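Local coordinates for uncharacterized protein (Pyrococcus horikoshii, PDB 1ZJJ) that is probably a magnesium-dependent phosphatase of the haloacid dehalogenase (HAD) superfamily, although its physiological substrate is not known, at residues L71-Y76 and K96-L101; A146-T151 and S169-L174. All coordinates share one frame; numbering follows the deposited sequence.

Interaction 1: residues L71-Y76 and K96-L101; sequences LATRLY and KEMQAL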
loop_
_atom_site.group_PDB
_atom_site.type_symbol
_atom_site.label_atom_id
_atom_site.label_comp_id
_atom_site.label_asym_id
_atom_site.label_seq_id
_atom_site.Cartn_x
_atom_site.Cartn_y
_atom_site.Cartn_z
ATOM N N LEU B 71 -8.746 4.821 20.368
ATOM C CA LEU B 71 -8.791 5.687 21.522
ATOM C C LEU B 71 -7.409 6.255 21.783
ATOM O O LEU B 71 -7.239 7.423 22.105
ATOM C CB LEU B 71 -9.251 4.860 22.724
ATOM C CG LEU B 71 -8.979 5.561 24.057
ATOM C CD1 LEU B 71 -9.936 6.730 24.306
ATOM C CD2 LEU B 71 -9.122 4.627 25.258
ATOM N N ALA B 72 -6.364 5.453 21.599
ATOM C CA ALA B 72 -4.995 5.940 21.746
ATOM C C ALA B 72 -4.707 7.059 20.739
ATOM O O ALA B 72 -3.984 8.011 21.045
ATOM C CB ALA B 72 -4.004 4.785 21.549
ATOM N N THR B 73 -5.269 6.936 19.538
ATOM C CA THR B 73 -5.070 7.942 18.501
ATOM C C THR B 73 -5.707 9.267 18.925
ATOM O O THR B 73 -5.086 10.320 18.809
ATOM C CB THR B 73 -5.664 7.473 17.146
ATOM O OG1 THR B 73 -4.978 6.291 16.709
ATOM C CG2 THR B 73 -5.505 8.547 16.086
ATOM N N ARG B 74 -6.942 9.212 19.417
ATOM C CA ARG B 74 -7.622 10.421 19.879
ATOM C C ARG B 74 -6.811 11.072 20.996
ATOM O O ARG B 74 -6.578 12.280 20.977
ATOM C CB ARG B 74 -9.034 10.098 20.393
ATOM C CG ARG B 74 -9.648 11.208 21.262
ATOM C CD ARG B 74 -11.174 11.074 21.427
ATOM N NE ARG B 74 -11.610 9.928 22.229
ATOM C CZ ARG B 74 -11.478 9.826 23.553
ATOM N NH1 ARG B 74 -10.915 10.802 24.255
ATOM N NH2 ARG B 74 -11.927 8.751 24.184
ATOM N N LEU B 75 -6.380 10.269 21.967
ATOM C CA LEU B 75 -5.598 10.780 23.092
ATOM C C LEU B 75 -4.274 11.398 22.634
ATOM O O LEU B 75 -3.832 12.418 23.174
ATOM C CB LEU B 75 -5.336 9.664 24.112
ATOM C CG LEU B 75 -6.586 9.062 24.775
ATOM C CD1 LEU B 75 -6.189 7.937 25.711
ATOM C CD2 LEU B 75 -7.337 10.144 25.541
ATOM N N TYR B 76 -3.643 10.783 21.641
ATOM C CA TYR B 76 -2.388 11.310 21.116
ATOM C C TYR B 76 -2.631 12.678 20.466
ATOM O O TYR B 76 -1.915 13.644 20.734
ATOM C CB TYR B 76 -1.798 10.356 20.073
ATOM C CG TYR B 76 -0.594 10.939 19.377
ATOM C CD1 TYR B 76 0.654 10.965 20.002
ATOM C CD2 TYR B 76 -0.720 11.547 18.128
ATOM C CE1 TYR B 76 1.744 11.592 19.400
ATOM C CE2 TYR B 76 0.359 12.175 17.520
ATOM C CZ TYR B 76 1.585 12.196 18.161
ATOM O OH TYR B 76 2.644 12.838 17.562
ATOM N N LYS B 96 -15.974 7.347 15.432
ATOM C CA LYS B 96 -16.541 7.768 16.711
ATOM C C LYS B 96 -15.515 8.478 17.591
ATOM O O LYS B 96 -15.822 9.492 18.223
ATOM C CB LYS B 96 -17.094 6.560 17.462
ATOM C CG LYS B 96 -18.153 5.790 16.698
ATOM C CD LYS B 96 -19.521 5.970 17.311
ATOM C CE LYS B 96 -20.595 5.464 16.365
ATOM N NZ LYS B 96 -21.709 4.793 17.089
ATOM N N GLU B 97 -14.302 7.936 17.644
ATOM C CA GLU B 97 -13.243 8.538 18.449
ATOM C C GLU B 97 -12.862 9.909 17.901
ATOM O O GLU B 97 -12.577 10.827 18.666
ATOM C CB GLU B 97 -12.001 7.639 18.471
ATOM C CG GLU B 97 -12.220 6.299 19.144
ATOM C CD GLU B 97 -12.448 6.407 20.646
ATOM O OE1 GLU B 97 -12.515 7.538 21.179
ATOM O OE2 GLU B 97 -12.564 5.346 21.297
ATOM N N MET B 98 -12.847 10.049 16.582
ATOM C CA MET B 98 -12.494 11.331 15.985
ATOM C C MET B 98 -13.624 12.338 16.202
ATOM O O MET B 98 -13.377 13.525 16.416
ATOM C CB MET B 98 -12.181 11.165 14.494
ATOM C CG MET B 98 -10.935 10.311 14.210
ATOM S SD MET B 98 -9.429 10.962 14.997
ATOM C CE MET B 98 -9.447 10.063 16.562
ATOM N N GLN B 99 -14.865 11.862 16.164
ATOM C CA GLN B 99 -16.002 12.746 16.392
ATOM C C GLN B 99 -15.915 13.280 17.820
ATOM O O GLN B 99 -16.206 14.450 18.073
ATOM C CB GLN B 99 -17.321 11.993 16.190
ATOM C CG GLN B 99 -17.517 11.491 14.770
ATOM C CD GLN B 99 -18.830 10.757 14.565
ATOM O OE1 GLN B 99 -19.234 9.940 15.389
ATOM N NE2 GLN B 99 -19.492 11.033 13.448
ATOM N N ALA B 100 -15.495 12.418 18.744
ATOM C CA ALA B 100 -15.357 12.790 20.145
ATOM C C ALA B 100 -14.365 13.935 20.350
ATOM O O ALA B 100 -14.490 14.705 21.304
ATOM C CB ALA B 100 -14.931 11.581 20.960
ATOM N N LEU B 101 -13.368 14.040 19.474
ATOM C CA LEU B 101 -12.392 15.118 19.582
ATOM C C LEU B 101 -13.113 16.446 19.386
ATOM O O LEU B 101 -12.736 17.473 19.959
ATOM C CB LEU B 101 -11.299 14.971 18.517
ATOM C CG LEU B 101 -10.055 14.161 18.879
ATOM C CD1 LEU B 101 -9.155 14.018 17.656
ATOM C CD2 LEU B 101 -9.315 14.851 20.010
#
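The guanidinium of Arg74 takes Glu97 OE1 at its edge, in the plane, while Ala100 CB approaches it obliquely; the guanidinium and carboxylate planes are turned 30° from each other. This salt bridge links two nearly parallel helices, 69-80 and 92-101, in the alpha/beta fold of a HAD-superfamily hydrolase; their segment axes approach to 9.0 Å and cross at -23°. Helix 92-101 packs beside the four-stranded parallel sheet, following its outermost strand 86-89, and Met98 and Leu101 also rest on Ile86 of that strand. Arg74 is the knob of a knobs-into-holes contact, seated among Glu97, Met98, Ala100 and Leu101. Its CG lies anti to the backbone N and the chain bends at chi3 (69°), which turns NE to the acid. Arg74 NE donates to Glu97 OE1 over 2.8 Å, met nearly along the C-O axis; the NH2 bond to the same oxygen is weak. Glu97, bent at chi2, crosses the arginine at about a right angle. The aliphatic part of the arginine supplies the apolar packing: Arg74 CG lies 3.8 Å from Leu101 CG, and the two side chains run past each other in opposite directions. Met98, bent at chi2 and chi3, brings its methyl against the backbone end of the arginine, with CE 3.8 Å from Arg74 CA. One turn earlier on helix 69-80, Leu71 CB lies 3.6 Å from Glu97 OE2.

Interaction 2: residues A146-T151 and S169-L174; sequences ATFIGT and SIIAAL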
loop_
_atom_site.group_PDB
_atom_site.type_symbol
_atom_site.label_atom_id
_atom_site.label_comp_id
_atom_site.label_asym_id
_atom_site.label_seq_id
_atom_site.Cartn_x
_atom_site.Cartn_y
_atom_site.Cartn_z
ATOM N N ALA B 146 -1.376 18.082 5.550
ATOM C CA ALA B 146 -2.144 17.443 6.612
ATOM C C ALA B 146 -1.312 16.389 7.316
ATOM O O ALA B 146 -0.506 15.708 6.683
ATOM C CB ALA B 146 -3.394 16.802 6.040
ATOM N N THR B 147 -1.509 16.250 8.623
ATOM C CA THR B 147 -0.783 15.245 9.392
ATOM C C THR B 147 -1.176 13.861 8.860
ATOM O O THR B 147 -2.326 13.633 8.497
ATOM C CB THR B 147 -1.145 15.315 10.893
ATOM O OG1 THR B 147 -1.121 16.681 11.333
ATOM C CG2 THR B 147 -0.142 14.516 11.715
ATOM N N PHE B 148 -0.210 12.952 8.804
ATOM C CA PHE B 148 -0.442 11.592 8.330
ATOM C C PHE B 148 -0.332 10.717 9.580
ATOM O O PHE B 148 0.764 10.495 10.095
ATOM C CB PHE B 148 0.633 11.234 7.290
ATOM C CG PHE B 148 0.534 9.834 6.721
ATOM C CD1 PHE B 148 -0.548 9.002 7.000
ATOM C CD2 PHE B 148 1.541 9.360 5.880
ATOM C CE1 PHE B 148 -0.620 7.709 6.448
ATOM C CE2 PHE B 148 1.480 8.075 5.324
ATOM C CZ PHE B 148 0.403 7.250 5.606
ATOM N N ILE B 149 -1.479 10.259 10.076
ATOM C CA ILE B 149 -1.551 9.427 11.283
ATOM C C ILE B 149 -2.126 8.037 11.007
ATOM O O ILE B 149 -3.208 7.906 10.428
ATOM C CB ILE B 149 -2.446 10.091 12.355
ATOM C CG1 ILE B 149 -1.932 11.494 12.665
ATOM C CG2 ILE B 149 -2.475 9.236 13.625
ATOM C CD1 ILE B 149 -2.980 12.397 13.299
ATOM N N GLY B 150 -1.405 7.004 11.431
ATOM C CA GLY B 150 -1.869 5.641 11.238
ATOM C C GLY B 150 -2.212 5.029 12.584
ATOM O O GLY B 150 -1.433 5.147 13.520
ATOM N N THR B 151 -3.368 4.379 12.699
ATOM C CA THR B 151 -3.743 3.796 13.983
ATOM C C THR B 151 -2.823 2.670 14.441
ATOM O O THR B 151 -2.492 2.588 15.619
ATOM C CB THR B 151 -5.204 3.267 13.984
ATOM O OG1 THR B 151 -5.354 2.243 12.995
ATOM C CG2 THR B 151 -6.180 4.403 13.704
ATOM N N SER B 169 -1.201 -2.171 5.754
ATOM C CA SER B 169 -1.277 -2.359 4.310
ATOM C C SER B 169 -1.777 -1.074 3.667
ATOM O O SER B 169 -1.249 -0.623 2.652
ATOM C CB SER B 169 -2.253 -3.506 3.992
ATOM O OG SER B 169 -2.592 -3.540 2.619
ATOM N N ILE B 170 -2.807 -0.493 4.272
ATOM C CA ILE B 170 -3.395 0.739 3.762
ATOM C C ILE B 170 -2.441 1.903 3.992
ATOM O O ILE B 170 -2.224 2.736 3.107
ATOM C CB ILE B 170 -4.747 1.013 4.453
ATOM C CG1 ILE B 170 -5.667 -0.186 4.234
ATOM C CG2 ILE B 170 -5.382 2.290 3.895
ATOM C CD1 ILE B 170 -7.010 -0.100 4.934
ATOM N N ILE B 171 -1.857 1.946 5.186
ATOM C CA ILE B 171 -0.915 2.998 5.539
ATOM C C ILE B 171 0.278 2.969 4.593
ATOM O O ILE B 171 0.787 4.015 4.194
ATOM C CB ILE B 171 -0.425 2.838 7.004
ATOM C CG1 ILE B 171 -1.568 3.173 7.966
ATOM C CG2 ILE B 171 0.779 3.735 7.268
ATOM C CD1 ILE B 171 -1.335 2.711 9.386
ATOM N N ALA B 172 0.711 1.770 4.214
ATOM C CA ALA B 172 1.850 1.630 3.315
ATOM C C ALA B 172 1.569 2.281 1.968
ATOM O O ALA B 172 2.429 2.968 1.417
ATOM C CB ALA B 172 2.194 0.153 3.126
ATOM N N ALA B 173 0.370 2.060 1.438
ATOM C CA ALA B 173 -0.013 2.647 0.158
ATOM C C ALA B 173 0.068 4.173 0.221
ATOM O O ALA B 173 0.581 4.811 -0.695
ATOM C CB ALA B 173 -1.423 2.218 -0.217
ATOM N N LEU B 174 -0.427 4.755 1.311
ATOM C CA LEU B 174 -0.407 6.206 1.466
ATOM C C LEU B 174 1.007 6.739 1.671
ATOM O O LEU B 174 1.320 7.856 1.256
ATOM C CB LEU B 174 -1.317 6.620 2.620
ATOM C CG LEU B 174 -2.803 6.475 2.291
ATOM C CD1 LEU B 174 -3.629 6.795 3.519
ATOM C CD2 LEU B 174 -3.166 7.403 1.123
#
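With CG anti to the backbone N (chi1 179°), Phe148 extends its ring from strand 147-150 to helix 167-178, and Ile171, whose CG1 sits beside its own backbone N (chi1 -71°) with chi2 extended, sends CD1 to the strand. The segment axes run close to antiparallel, at 158°, and 9.6 Å apart. Strand 147-150, this helix and the neighbouring parallel strand 183-184 form a beta-alpha-beta crossover, with strands 156-159 and 162-165 inserted before the helix. The ring tip does the touching: Phe148 CZ lies 3.5 Å from Leu174 CB, and Ile171 O stands at the ring edge, in its plane, 3.6 Å from Phe148 CZ. Ile171 CG2 adds an apolar contact to the same CZ. Two residues along the strand, Ile171 CD1 rests 3.5 Å from Gly150 CA; a CB built there would fall 2.4 Å from CD1, so the close approach depends on the glycine. An alanine in place of Phe148 would remove the ring and would probably weaken the strand's hold on Leu174 and Ile171, and on Ile142 of helix 132-143. All five touching residues are buried and no hydrogen bond crosses, which implies mainly apolar packing, with one backbone carbonyl at the probably electropositive ring edge.

Interaction 1 is partly buried and joins helix to helix, whereas interaction 2 is wholly buried and joins helix to strand. Their centres are only 16 Å apart and they meet directly: Thr73 CG2 is 4.0 Å from Ile149 CG2, and Thr73 OG1, hydrogen-bonded to Ser69 O one turn earlier, is 3.7 Å from Thr151 CG2. Helix 69-80 thus carries interaction 1 on one side and, through Thr73 and Met77, meets Ile149 on another. Ile149 points away from helix 167-178, so strand 147-150 has helices against both its faces. The charged pair sits in the less buried contact, its arginine partly exposed and its glutamate buried; interaction 2 is mainly apolar, without charged groups. Both lie away from the magnesium site.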